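Local coordinates for twitching motility pilus retraction protein (Geobacter sulfurreducens PCA, PDB 5ZFQ), which probably uses ATP hydrolysis to drive retraction of the type IV pilus, working as a six-subunit motor of the type II/IV secretion ATPase family, at residues T183-I188 and V225-E230; L151-G156 and E287-Q292; N28-L33 and F99-L104. All blocks are in the same frame, centred on the assembly; numbering follows the deposited sequence.

Contact 1. Residues T183-I188 and V225-E230; sequences TIEDPI and VVLVGE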
ATOM      1  N   THR A 183     -17.601   3.567 -28.561  1.00 29.29           N
ATOM      2  CA  THR A 183     -17.952   2.664 -27.461  1.00 29.14           C
ATOM      3  C   THR A 183     -16.689   2.089 -26.839  1.00 29.19           C
ATOM      4  O   THR A 183     -15.678   1.917 -27.511  1.00 28.06           O
ATOM      5  CB  THR A 183     -18.846   1.488 -27.941  1.00 30.66           C
ATOM      6  OG1 THR A 183     -18.054   0.607 -28.744  1.00 30.90           O
ATOM      7  CG2 THR A 183     -20.027   1.993 -28.782  1.00 30.32           C
ATOM      8  N   ILE A 184     -16.754   1.769 -25.558  1.00 29.26           N
ATOM      9  CA  ILE A 184     -15.649   1.112 -24.880  1.00 28.23           C
ATOM     10  C   ILE A 184     -16.273  -0.071 -24.141  1.00 36.28           C
ATOM     11  O   ILE A 184     -17.046   0.104 -23.195  1.00 36.16           O
ATOM     12  CB  ILE A 184     -14.897   2.107 -23.937  1.00 28.38           C
ATOM     13  CG1 ILE A 184     -14.283   3.257 -24.747  1.00 28.39           C
ATOM     14  CG2 ILE A 184     -13.811   1.421 -23.133  1.00 28.85           C
ATOM     15  CD1 ILE A 184     -14.032   4.534 -23.905  1.00 28.56           C
ATOM     16  N   GLU A 185     -15.980  -1.274 -24.613  1.00 36.35           N
ATOM     17  CA  GLU A 185     -16.763  -2.455 -24.242  1.00 35.98           C
ATOM     18  C   GLU A 185     -15.905  -3.589 -23.685  1.00 35.60           C
ATOM     19  O   GLU A 185     -14.727  -3.723 -24.023  1.00 35.48           O
ATOM     20  CB  GLU A 185     -17.565  -2.958 -25.453  1.00 36.64           C
ATOM     21  CG  GLU A 185     -18.583  -1.946 -25.998  1.00 37.09           C
ATOM     22  CD  GLU A 185     -19.434  -2.472 -27.160  1.00 38.01           C
ATOM     23  OE1 GLU A 185     -20.167  -3.484 -26.975  1.00 39.01           O
ATOM     24  OE2 GLU A 185     -19.388  -1.852 -28.253  1.00 37.59           O
ATOM     25  N   ASP A 186     -16.502  -4.418 -22.838  1.00 35.71           N
ATOM     26  CA  ASP A 186     -15.766  -5.505 -22.210  1.00 36.62           C
ATOM     27  C   ASP A 186     -16.623  -6.751 -21.997  1.00 36.90           C
ATOM     28  O   ASP A 186     -17.041  -7.032 -20.865  1.00 36.77           O
ATOM     29  CB  ASP A 186     -15.189  -5.038 -20.869  1.00 37.68           C
ATOM     30  CG  ASP A 186     -14.222  -6.054 -20.255  1.00 39.59           C
ATOM     31  OD1 ASP A 186     -13.487  -6.750 -21.016  1.00 39.81           O
ATOM     32  OD2 ASP A 186     -14.212  -6.154 -19.001  1.00 40.58           O
ATOM     33  N   PRO A 187     -16.851  -7.527 -23.081  1.00 37.63           N
ATOM     34  CA  PRO A 187     -16.291  -7.269 -24.408  1.00 37.31           C
ATOM     35  C   PRO A 187     -17.309  -6.547 -25.293  1.00 37.06           C
ATOM     36  O   PRO A 187     -18.338  -6.084 -24.788  1.00 36.93           O
ATOM     37  CB  PRO A 187     -16.013  -8.677 -24.928  1.00 37.70           C
ATOM     38  CG  PRO A 187     -17.065  -9.529 -24.256  1.00 37.98           C
ATOM     39  CD  PRO A 187     -17.664  -8.757 -23.105  1.00 37.83           C
ATOM     40  N   ILE A 188     -17.019  -6.436 -26.583  1.00 36.73           N
ATOM     41  CA  ILE A 188     -18.019  -5.982 -27.525  1.00 36.56           C
ATOM     42  C   ILE A 188     -18.987  -7.131 -27.698  1.00 38.05           C
ATOM     43  O   ILE A 188     -18.569  -8.241 -28.014  1.00 38.35           O
ATOM     44  CB  ILE A 188     -17.427  -5.573 -28.891  1.00 35.32           C
ATOM     45  CG1 ILE A 188     -16.619  -4.283 -28.747  1.00 34.57           C
ATOM     46  CG2 ILE A 188     -18.548  -5.424 -29.941  1.00 34.49           C
ATOM     47  CD1 ILE A 188     -15.786  -3.927 -29.949  1.00 29.50           C
ATOM     48  N   VAL A 225     -21.236  10.792 -29.068  1.00 28.22           N
ATOM     49  CA  VAL A 225     -21.925   9.769 -28.287  1.00 28.76           C
ATOM     50  C   VAL A 225     -20.880   8.776 -27.811  1.00 29.59           C
ATOM     51  O   VAL A 225     -20.055   8.312 -28.619  1.00 30.29           O
ATOM     52  CB  VAL A 225     -22.998   9.069 -29.141  1.00 28.54           C
ATOM     53  CG1 VAL A 225     -23.650   7.902 -28.397  1.00 28.50           C
ATOM     54  CG2 VAL A 225     -24.024  10.087 -29.570  1.00 28.46           C
ATOM     55  N   VAL A 226     -20.886   8.472 -26.512  1.00 29.73           N
ATOM     56  CA  VAL A 226     -19.894   7.556 -25.919  1.00 28.61           C
ATOM     57  C   VAL A 226     -20.534   6.511 -25.030  1.00 37.26           C
ATOM     58  O   VAL A 226     -21.173   6.853 -24.036  1.00 37.63           O
ATOM     59  CB  VAL A 226     -18.847   8.292 -25.038  1.00 28.95           C
ATOM     60  CG1 VAL A 226     -17.805   7.291 -24.513  1.00 29.46           C
ATOM     61  CG2 VAL A 226     -18.222   9.448 -25.754  1.00 28.81           C
ATOM     62  N   LEU A 227     -20.358   5.242 -25.368  1.00 37.32           N
ATOM     63  CA  LEU A 227     -20.766   4.164 -24.477  1.00 37.58           C
ATOM     64  C   LEU A 227     -19.576   3.797 -23.607  1.00 38.10           C
ATOM     65  O   LEU A 227     -18.557   3.286 -24.090  1.00 37.39           O
ATOM     66  CB  LEU A 227     -21.281   2.960 -25.254  1.00 37.70           C
ATOM     67  CG  LEU A 227     -21.451   1.658 -24.453  1.00 38.54           C
ATOM     68  CD1 LEU A 227     -22.396   1.858 -23.269  1.00 38.76           C
ATOM     69  CD2 LEU A 227     -21.935   0.522 -25.356  1.00 38.38           C
ATOM     70  N   VAL A 228     -19.712   4.082 -22.316  1.00 39.40           N
ATOM     71  CA  VAL A 228     -18.585   4.056 -21.392  1.00 40.94           C
ATOM     72  C   VAL A 228     -18.462   2.715 -20.665  1.00 43.40           C
ATOM     73  O   VAL A 228     -17.409   2.416 -20.087  1.00 45.18           O
ATOM     74  CB  VAL A 228     -18.705   5.238 -20.395  1.00 46.24           C
ATOM     75  CG1 VAL A 228     -18.278   4.874 -18.985  1.00 47.23           C
ATOM     76  CG2 VAL A 228     -17.913   6.432 -20.902  1.00 45.84           C
ATOM     77  N   GLY A 229     -19.510   1.918 -20.642  1.00 44.26           N
ATOM     78  CA  GLY A 229     -19.419   0.657 -19.950  1.00 46.83           C
ATOM     79  C   GLY A 229     -19.617   0.862 -18.470  1.00 49.68           C
ATOM     80  O   GLY A 229     -20.099   1.886 -18.065  1.00 49.88           O
ATOM     81  N   GLU A 230     -19.241  -0.107 -17.669  1.00 51.53           N
ATOM     82  CA  GLU A 230     -19.429  -0.032 -16.232  1.00 53.22           C
ATOM     83  C   GLU A 230     -18.714   1.056 -15.522  1.00 54.75           C
ATOM     84  O   GLU A 230     -17.559   1.274 -15.735  1.00 54.95           O
ATOM     85  CB  GLU A 230     -19.040  -1.354 -15.558  1.00 53.98           C
ATOM     86  CG  GLU A 230     -19.406  -1.452 -14.074  1.00 72.17           C
ATOM     87  CD  GLU A 230     -19.427  -2.879 -13.524  1.00 73.90           C
ATOM     88  OE1 GLU A 230     -18.357  -3.460 -13.269  1.00 74.73           O
ATOM     89  OE2 GLU A 230     -20.513  -3.447 -13.334  1.00 74.55           O
TER
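Leu227 lays its CB and its CD2 methyl across Thr183, with Leu227 CB 3.9 Å from Thr183 CG2. The pair joins two neighbouring parallel strands, 183-185 and 225-230, in the RecA-like sheet expected of a secretion ATPase; their short axes approach to 4.8 Å and diverge by 16°. This is a compact example of a register set at one point. Ile184 N donates to Leu227 O at 2.8 Å, and the CA of Thr183 makes a longer C-H...O contact with the same oxygen. Past this bridge the backbones spread: the CA atoms of Thr183 and Leu227 lie 4.4 Å apart, those of Glu185 and Gly229 5.9 Å. Ile184 turns to the other face, where it packs on Phe211, Ala214 and Leu215 of helix 211-216. The apolar run of 225-230, ending in Gly229 and Glu230, is consistent with the Walker B strand of this family. The backbone of Gly229 is folded in a way that would jam a side chain against the preceding carbonyl.

Two branches give Thr183 two tasks. With chi1 at 70° the hydroxyl sits between backbone N and carbonyl carbon and reaches Glu185, while CG2 takes the place beside the backbone N and meets Leu227. Exchanging Thr183 for an alanine would probably open a gap against Leu227 and leave the carboxylate of Glu185 with one donor fewer. That carboxylate also accepts from Gln201; Thr183 OG1 donates to the anti lone pair of Glu185 OE2 at 2.8 Å.

Contact 2. Residues L151-G156 and E287-Q292; sequences LILVTG and EGVMSQ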
ATOM      1  N   LEU A 151     -26.481  12.217 -19.442  1.00 36.28           N
ATOM      2  CA  LEU A 151     -26.063  10.897 -19.018  1.00 34.73           C
ATOM      3  C   LEU A 151     -27.253   9.956 -18.958  1.00 34.07           C
ATOM      4  O   LEU A 151     -28.277  10.291 -18.350  1.00 33.99           O
ATOM      5  CB  LEU A 151     -25.389  10.984 -17.655  1.00 34.06           C
ATOM      6  CG  LEU A 151     -24.946   9.671 -17.030  1.00 32.94           C
ATOM      7  CD1 LEU A 151     -23.780   9.000 -17.815  1.00 28.76           C
ATOM      8  CD2 LEU A 151     -24.576   9.962 -15.585  1.00 32.50           C
ATOM      9  N   ILE A 152     -27.116   8.792 -19.587  1.00 33.44           N
ATOM     10  CA  ILE A 152     -28.154   7.766 -19.565  1.00 33.84           C
ATOM     11  C   ILE A 152     -27.592   6.470 -18.985  1.00 33.35           C
ATOM     12  O   ILE A 152     -26.547   5.994 -19.433  1.00 28.63           O
ATOM     13  CB  ILE A 152     -28.706   7.493 -20.976  1.00 34.98           C
ATOM     14  CG1 ILE A 152     -29.248   8.789 -21.594  1.00 36.05           C
ATOM     15  CG2 ILE A 152     -29.769   6.415 -20.937  1.00 29.36           C
ATOM     16  CD1 ILE A 152     -30.073   8.583 -22.834  1.00 29.37           C
ATOM     17  N   LEU A 153     -28.272   5.898 -17.990  1.00 33.16           N
ATOM     18  CA  LEU A 153     -27.758   4.695 -17.331  1.00 32.42           C
ATOM     19  C   LEU A 153     -28.619   3.474 -17.574  1.00 32.70           C
ATOM     20  O   LEU A 153     -29.834   3.516 -17.418  1.00 33.05           O
ATOM     21  CB  LEU A 153     -27.620   4.928 -15.829  1.00 32.26           C
ATOM     22  CG  LEU A 153     -26.648   6.063 -15.494  1.00 31.74           C
ATOM     23  CD1 LEU A 153     -26.649   6.419 -14.025  1.00 31.26           C
ATOM     24  CD2 LEU A 153     -25.252   5.669 -15.982  1.00 31.93           C
ATOM     25  N   VAL A 154     -27.982   2.385 -17.989  1.00 32.40           N
ATOM     26  CA  VAL A 154     -28.640   1.086 -18.038  1.00 31.93           C
ATOM     27  C   VAL A 154     -27.993   0.200 -16.989  1.00 32.11           C
ATOM     28  O   VAL A 154     -26.828  -0.171 -17.133  1.00 31.69           O
ATOM     29  CB  VAL A 154     -28.518   0.423 -19.408  1.00 30.71           C
ATOM     30  CG1 VAL A 154     -29.433  -0.788 -19.479  1.00 30.90           C
ATOM     31  CG2 VAL A 154     -28.852   1.407 -20.505  1.00 29.97           C
ATOM     32  N   THR A 155     -28.724  -0.120 -15.923  1.00 32.67           N
ATOM     33  CA  THR A 155     -28.124  -0.851 -14.818  1.00 33.01           C
ATOM     34  C   THR A 155     -28.665  -2.253 -14.722  1.00 33.82           C
ATOM     35  O   THR A 155     -29.711  -2.568 -15.277  1.00 34.33           O
ATOM     36  CB  THR A 155     -28.356  -0.152 -13.468  1.00 33.67           C
ATOM     37  OG1 THR A 155     -29.701  -0.385 -13.005  1.00 34.41           O
ATOM     38  CG2 THR A 155     -28.079   1.348 -13.592  1.00 33.05           C
ATOM     39  N   GLY A 156     -27.957  -3.098 -13.991  1.00 32.89           N
ATOM     40  CA  GLY A 156     -28.404  -4.456 -13.776  1.00 33.81           C
ATOM     41  C   GLY A 156     -27.246  -5.426 -13.802  1.00 40.19           C
ATOM     42  O   GLY A 156     -26.104  -5.039 -14.083  1.00 33.28           O
ATOM     43  N   GLU A 287     -30.340  12.004 -17.611  1.00 38.66           N
ATOM     44  CA  GLU A 287     -31.502  12.117 -18.495  1.00 39.67           C
ATOM     45  C   GLU A 287     -32.354  10.868 -18.398  1.00 39.37           C
ATOM     46  O   GLU A 287     -33.469  10.820 -18.920  1.00 40.52           O
ATOM     47  CB  GLU A 287     -31.083  12.372 -19.949  1.00 40.10           C
ATOM     48  CG  GLU A 287     -30.553  13.789 -20.217  1.00 41.86           C
ATOM     49  CD  GLU A 287     -31.565  14.893 -19.857  1.00 44.81           C
ATOM     50  OE1 GLU A 287     -32.800  14.640 -19.919  1.00 45.58           O
ATOM     51  OE2 GLU A 287     -31.117  16.010 -19.489  1.00 47.11           O
ATOM     52  N   GLY A 288     -31.842   9.861 -17.706  1.00 38.28           N
ATOM     53  CA  GLY A 288     -32.583   8.628 -17.553  1.00 38.51           C
ATOM     54  C   GLY A 288     -31.803   7.478 -16.947  1.00 37.82           C
ATOM     55  O   GLY A 288     -30.587   7.345 -17.122  1.00 37.35           O
ATOM     56  N   VAL A 289     -32.526   6.637 -16.224  1.00 37.96           N
ATOM     57  CA  VAL A 289     -31.944   5.464 -15.593  1.00 36.97           C
ATOM     58  C   VAL A 289     -32.844   4.282 -15.866  1.00 37.01           C
ATOM     59  O   VAL A 289     -34.040   4.321 -15.594  1.00 37.51           O
ATOM     60  CB  VAL A 289     -31.779   5.628 -14.048  1.00 42.10           C
ATOM     61  CG1 VAL A 289     -31.194   4.345 -13.433  1.00 41.08           C
ATOM     62  CG2 VAL A 289     -30.946   6.878 -13.706  1.00 41.89           C
ATOM     63  N   MET A 290     -32.273   3.230 -16.414  1.00 36.90           N
ATOM     64  CA  MET A 290     -33.026   2.017 -16.598  1.00 38.20           C
ATOM     65  C   MET A 290     -32.407   0.888 -15.794  1.00 38.92           C
ATOM     66  O   MET A 290     -31.233   0.575 -15.926  1.00 38.16           O
ATOM     67  CB  MET A 290     -33.119   1.677 -18.080  1.00 37.94           C
ATOM     68  CG  MET A 290     -33.878   2.755 -18.858  1.00 38.83           C
ATOM     69  SD  MET A 290     -33.841   2.507 -20.639  1.00 51.18           S
ATOM     70  CE  MET A 290     -32.139   2.134 -20.867  1.00 30.83           C
ATOM     71  N   SER A 291     -33.228   0.207 -15.034  1.00 41.28           N
ATOM     72  CA  SER A 291     -32.783  -0.922 -14.272  1.00 42.89           C
ATOM     73  C   SER A 291     -33.466  -2.139 -14.798  1.00 44.14           C
ATOM     74  O   SER A 291     -34.646  -2.172 -14.887  1.00 45.35           O
ATOM     75  CB  SER A 291     -33.062  -0.701 -12.824  1.00 44.34           C
ATOM     76  OG  SER A 291     -32.126   0.211 -12.372  1.00 44.99           O
ATOM     77  N   GLN A 292     -32.696  -3.163 -15.111  1.00 44.28           N
ATOM     78  CA  GLN A 292     -33.236  -4.348 -15.716  1.00 46.51           C
ATOM     79  C   GLN A 292     -33.026  -5.670 -15.071  1.00 46.22           C
ATOM     80  O   GLN A 292     -32.057  -5.882 -14.425  1.00 45.00           O
ATOM     81  CB  GLN A 292     -32.640  -4.469 -17.087  1.00 48.23           C
ATOM     82  CG  GLN A 292     -32.897  -3.278 -17.963  1.00 50.41           C
ATOM     83  CD  GLN A 292     -32.468  -3.514 -19.370  1.00 50.77           C
ATOM     84  OE1 GLN A 292     -31.835  -4.489 -19.659  1.00 50.67           O
ATOM     85  NE2 GLN A 292     -32.814  -2.616 -20.242  1.00 51.86           N
TER
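From Leu151 and Glu287 to Thr155 and Gln292, strands 151-155 and 287-292 run parallel within 6°, their short axes 4.6 Å apart, and five backbone hydrogen bonds tie them together. Leu153 uses both its backbone N and O, donating to Gly288 O and accepting from Met290 N; Thr155 does likewise with its backbone N and O, toward Met290 O and Gln292 N.

On one face, Val154 CG2 meets the end of Met290, with Met290 CE 3.4 Å away. Met290 bends at its last torsion (chi3 -45°), which turns the CE methyl toward Val154 CG2 on the neighbouring strand, and helix 162-176 packs on this face, Thr165 touching both side chains. The opposite face carries Leu153, whose CD1 lies 4.3 Å from Val289 CG2, and a polar pair beyond it: Ser291 OG donates to Thr155 OG1 at 2.6 Å. Thr155 OG1 is bonded in addition to Thr256 O, so two bonds hold this buried hydroxyl. Thr262 of helix 259-268 packs over the same side.

At Gly156 the strand gives way to a loop, and its carbonyl oxygen is hydrogen-bonded to Lys162 NZ. A buried parallel strand opening into a glycine-rich turn and helix 162-176 is characteristic of the P-loop, and the sequence here fits a Walker A motif.

Contact 3. Residues N28-L33 and F99-L104; sequences NMHQLL and FGIKGL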
ATOM      1  N   ASN A  28     -13.408 -29.373 -39.578  1.00 38.03           N
ATOM      2  CA  ASN A  28     -12.710 -28.177 -39.134  1.00 37.02           C
ATOM      3  C   ASN A  28     -13.728 -27.174 -38.617  1.00 36.08           C
ATOM      4  O   ASN A  28     -14.942 -27.410 -38.757  1.00 36.03           O
ATOM      5  CB  ASN A  28     -11.853 -27.575 -40.265  1.00 38.19           C
ATOM      6  CG  ASN A  28     -12.671 -27.168 -41.502  1.00 38.88           C
ATOM      7  OD1 ASN A  28     -13.753 -26.595 -41.383  1.00 38.26           O
ATOM      8  ND2 ASN A  28     -12.138 -27.460 -42.694  1.00 40.17           N
ATOM      9  N   MET A  29     -13.242 -26.064 -38.043  1.00 35.42           N
ATOM     10  CA  MET A  29     -14.113 -25.074 -37.396  1.00 34.85           C
ATOM     11  C   MET A  29     -15.059 -24.400 -38.402  1.00 36.94           C
ATOM     12  O   MET A  29     -16.192 -24.039 -38.059  1.00 37.37           O
ATOM     13  CB  MET A  29     -13.288 -24.005 -36.656  1.00 33.35           C
ATOM     14  CG  MET A  29     -12.724 -24.458 -35.317  1.00 32.19           C
ATOM     15  SD  MET A  29     -13.990 -24.916 -34.082  1.00 38.29           S
ATOM     16  CE  MET A  29     -14.588 -23.316 -33.540  1.00 27.30           C
ATOM     17  N   HIS A  30     -14.596 -24.229 -39.636  1.00 38.41           N
ATOM     18  CA  HIS A  30     -15.438 -23.639 -40.661  1.00 40.03           C
ATOM     19  C   HIS A  30     -16.704 -24.474 -40.822  1.00 40.67           C
ATOM     20  O   HIS A  30     -17.809 -23.951 -40.696  1.00 40.76           O
ATOM     21  CB  HIS A  30     -14.680 -23.528 -41.983  1.00 41.53           C
ATOM     22  CG  HIS A  30     -15.409 -22.751 -43.026  1.00 43.05           C
ATOM     23  ND1 HIS A  30     -16.488 -23.261 -43.714  1.00 44.36           N
ATOM     24  CD2 HIS A  30     -15.224 -21.493 -43.491  1.00 44.11           C
ATOM     25  CE1 HIS A  30     -16.928 -22.356 -44.572  1.00 45.84           C
ATOM     26  NE2 HIS A  30     -16.182 -21.270 -44.451  1.00 45.67           N
ATOM     27  N   GLN A  31     -16.528 -25.770 -41.080  1.00 41.23           N
ATOM     28  CA  GLN A  31     -17.625 -26.743 -41.063  1.00 41.27           C
ATOM     29  C   GLN A  31     -18.472 -26.647 -39.804  1.00 39.41           C
ATOM     30  O   GLN A  31     -19.700 -26.622 -39.877  1.00 39.69           O
ATOM     31  CB  GLN A  31     -17.086 -28.161 -41.167  1.00 41.78           C
ATOM     32  CG  GLN A  31     -16.520 -28.496 -42.499  1.00 44.10           C
ATOM     33  CD  GLN A  31     -15.901 -29.881 -42.507  1.00 45.63           C
ATOM     34  OE1 GLN A  31     -14.759 -30.067 -42.068  1.00 45.57           O
ATOM     35  NE2 GLN A  31     -16.647 -30.867 -43.009  1.00 47.04           N
ATOM     36  N   LEU A  32     -17.815 -26.603 -38.652  1.00 37.86           N
ATOM     37  CA  LEU A  32     -18.544 -26.631 -37.391  1.00 37.52           C
ATOM     38  C   LEU A  32     -19.394 -25.371 -37.181  1.00 37.76           C
ATOM     39  O   LEU A  32     -20.539 -25.455 -36.743  1.00 38.09           O
ATOM     40  CB  LEU A  32     -17.573 -26.839 -36.215  1.00 36.79           C
ATOM     41  CG  LEU A  32     -17.010 -28.271 -36.074  1.00 37.64           C
ATOM     42  CD1 LEU A  32     -16.083 -28.406 -34.870  1.00 36.72           C
ATOM     43  CD2 LEU A  32     -18.135 -29.307 -36.005  1.00 38.69           C
ATOM     44  N   LEU A  33     -18.840 -24.210 -37.505  1.00 37.68           N
ATOM     45  CA  LEU A  33     -19.550 -22.954 -37.286  1.00 37.64           C
ATOM     46  C   LEU A  33     -20.629 -22.799 -38.338  1.00 39.43           C
ATOM     47  O   LEU A  33     -21.710 -22.269 -38.063  1.00 40.13           O
ATOM     48  CB  LEU A  33     -18.582 -21.767 -37.320  1.00 36.82           C
ATOM     49  CG  LEU A  33     -17.514 -21.746 -36.215  1.00 34.77           C
ATOM     50  CD1 LEU A  33     -16.322 -20.882 -36.633  1.00 34.57           C
ATOM     51  CD2 LEU A  33     -18.128 -21.242 -34.917  1.00 33.54           C
ATOM     52  N   PHE A  99     -14.059 -12.755 -34.055  1.00 41.00           N
ATOM     53  CA  PHE A  99     -13.541 -13.009 -35.390  1.00 42.18           C
ATOM     54  C   PHE A  99     -14.698 -13.181 -36.366  1.00 43.63           C
ATOM     55  O   PHE A  99     -15.861 -13.318 -35.944  1.00 42.56           O
ATOM     56  CB  PHE A  99     -12.630 -14.246 -35.402  1.00 40.49           C
ATOM     57  CG  PHE A  99     -13.311 -15.524 -34.965  1.00 37.99           C
ATOM     58  CD1 PHE A  99     -13.447 -15.834 -33.623  1.00 36.41           C
ATOM     59  CD2 PHE A  99     -13.791 -16.422 -35.902  1.00 37.60           C
ATOM     60  CE1 PHE A  99     -14.056 -17.020 -33.225  1.00 35.33           C
ATOM     61  CE2 PHE A  99     -14.411 -17.599 -35.506  1.00 36.42           C
ATOM     62  CZ  PHE A  99     -14.539 -17.903 -34.169  1.00 35.11           C
ATOM     63  N   GLY A 100     -14.372 -13.164 -37.660  1.00 46.39           N
ATOM     64  CA  GLY A 100     -15.346 -13.405 -38.708  1.00 49.11           C
ATOM     65  C   GLY A 100     -14.940 -14.491 -39.693  1.00 51.94           C
ATOM     66  O   GLY A 100     -13.766 -14.651 -40.031  1.00 53.02           O
ATOM     67  N   ILE A 101     -15.927 -15.261 -40.130  1.00 53.82           N
ATOM     68  CA  ILE A 101     -15.785 -16.157 -41.260  1.00 56.80           C
ATOM     69  C   ILE A 101     -16.478 -15.435 -42.398  1.00 60.86           C
ATOM     70  O   ILE A 101     -17.672 -15.165 -42.308  1.00 61.90           O
ATOM     71  CB  ILE A 101     -16.460 -17.538 -41.029  1.00 39.95           C
ATOM     72  CG1 ILE A 101     -15.990 -18.215 -39.729  1.00 38.07           C
ATOM     73  CG2 ILE A 101     -16.234 -18.459 -42.211  1.00 40.87           C
ATOM     74  CD1 ILE A 101     -14.496 -18.226 -39.511  1.00 37.72           C
ATOM     75  N   LYS A 102     -15.736 -15.087 -43.446  1.00 63.98           N
ATOM     76  CA  LYS A 102     -16.308 -14.397 -44.609  1.00 69.50           C
ATOM     77  C   LYS A 102     -17.462 -15.218 -45.206  1.00 67.68           C
ATOM     78  O   LYS A 102     -17.340 -16.433 -45.400  1.00 66.78           O
ATOM     79  CB  LYS A 102     -15.218 -14.129 -45.665  1.00 74.73           C
ATOM     80  CG  LYS A 102     -15.599 -14.455 -47.116  1.00 78.86           C
ATOM     81  CD  LYS A 102     -14.395 -14.909 -47.954  1.00 80.34           C
ATOM     82  CE  LYS A 102     -14.825 -15.436 -49.329  1.00 82.45           C
ATOM     83  NZ  LYS A 102     -13.665 -15.888 -50.165  1.00 83.66           N
ATOM     84  N   GLY A 103     -18.588 -14.560 -45.464  1.00 70.70           N
ATOM     85  CA  GLY A 103     -19.744 -15.232 -46.033  1.00 72.20           C
ATOM     86  C   GLY A 103     -20.620 -15.960 -45.031  1.00 70.44           C
ATOM     87  O   GLY A 103     -21.672 -16.480 -45.385  1.00 70.79           O
ATOM     88  N   LEU A 104     -20.199 -16.003 -43.772  1.00 41.89           N
ATOM     89  CA  LEU A 104     -20.969 -16.693 -42.751  1.00 48.98           C
ATOM     90  C   LEU A 104     -21.392 -15.741 -41.629  1.00 48.26           C
ATOM     91  O   LEU A 104     -22.514 -15.240 -41.625  1.00 48.99           O
ATOM     92  CB  LEU A 104     -20.162 -17.863 -42.191  1.00 38.39           C
ATOM     93  CG  LEU A 104     -20.849 -18.814 -41.203  1.00 38.28           C
ATOM     94  CD1 LEU A 104     -22.118 -19.433 -41.789  1.00 38.11           C
ATOM     95  CD2 LEU A 104     -19.872 -19.897 -40.775  1.00 36.75           C
TER
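Leu33 carries most of the apolar packing between helix 29-33 and the segment 99-104. Its CD1 methyl comes in at the edge of the Phe99 ring, in the ring plane, 4.0 Å from Phe99 CE2, the two side chains approaching from opposite directions. The same Leu33 CD1 lies 4.1 Å from Ile101 CG1, where the side chains cross at about a right angle. Lower on the leucine, Leu104 CD2 rests 4.1 Å from Leu33 CB and also touches the backbone carbon of Leu33. The short helix and strand axes are nearly perpendicular (85°). One leucine gathers Phe99, Ile101 and Leu104. Leu44 and Phe122 of the antiparallel sheet extend the packing around it.

A second kind of contact joins a ring to an aliphatic branch. The imidazole of His30 is brought toward Ile101 by a chi1 of -171°, which sets CG opposite the main-chain nitrogen, and His30 CD2 lies 3.4 Å from Ile101 CG2. This is the exposed margin of the contact, and both residues also touch crystal neighbours.

Hydrogen bonds shape each segment from within. Asn28 and Gln31 form a capping box at the start of the helix: Gln31 N donates to Asn28 OD1 at 2.9 Å, and Asn28 N to Gln31 OE1 at 2.9 Å. In the other segment Leu104 N bonds to Ile101 O at 3.0 Å, closing the turn that brings Leu104 back to the helix.

The chemistry implies that carbon packing joins this helix to the end of strand 94-101 and the turn after it, in the N-terminal, probably PAS-like domain, while polar bonds settle the local shape of each segment.

How the contacts relate
Contacts 1 and 2 belong to one sheet and illustrate how a nucleotide-binding fold places distant sequence side by side. Their centres lie 14 Å apart with nearest atoms about 6 Å apart, and strand 249-254 runs between 225-230 and 150-155. Along the chain, contact 1 is nested in the loop that contact 2 closes. Both bear on the probable ATP site: contact 2 holds Gly156 of the likely P-loop, and the Glu185 side chain of contact 1 lies near that loop without touching it. Contact 3 closes earlier, in the separate antiparallel sheet region, its centre about 27 Å from that of contact 1 and 36 Å from that of contact 2.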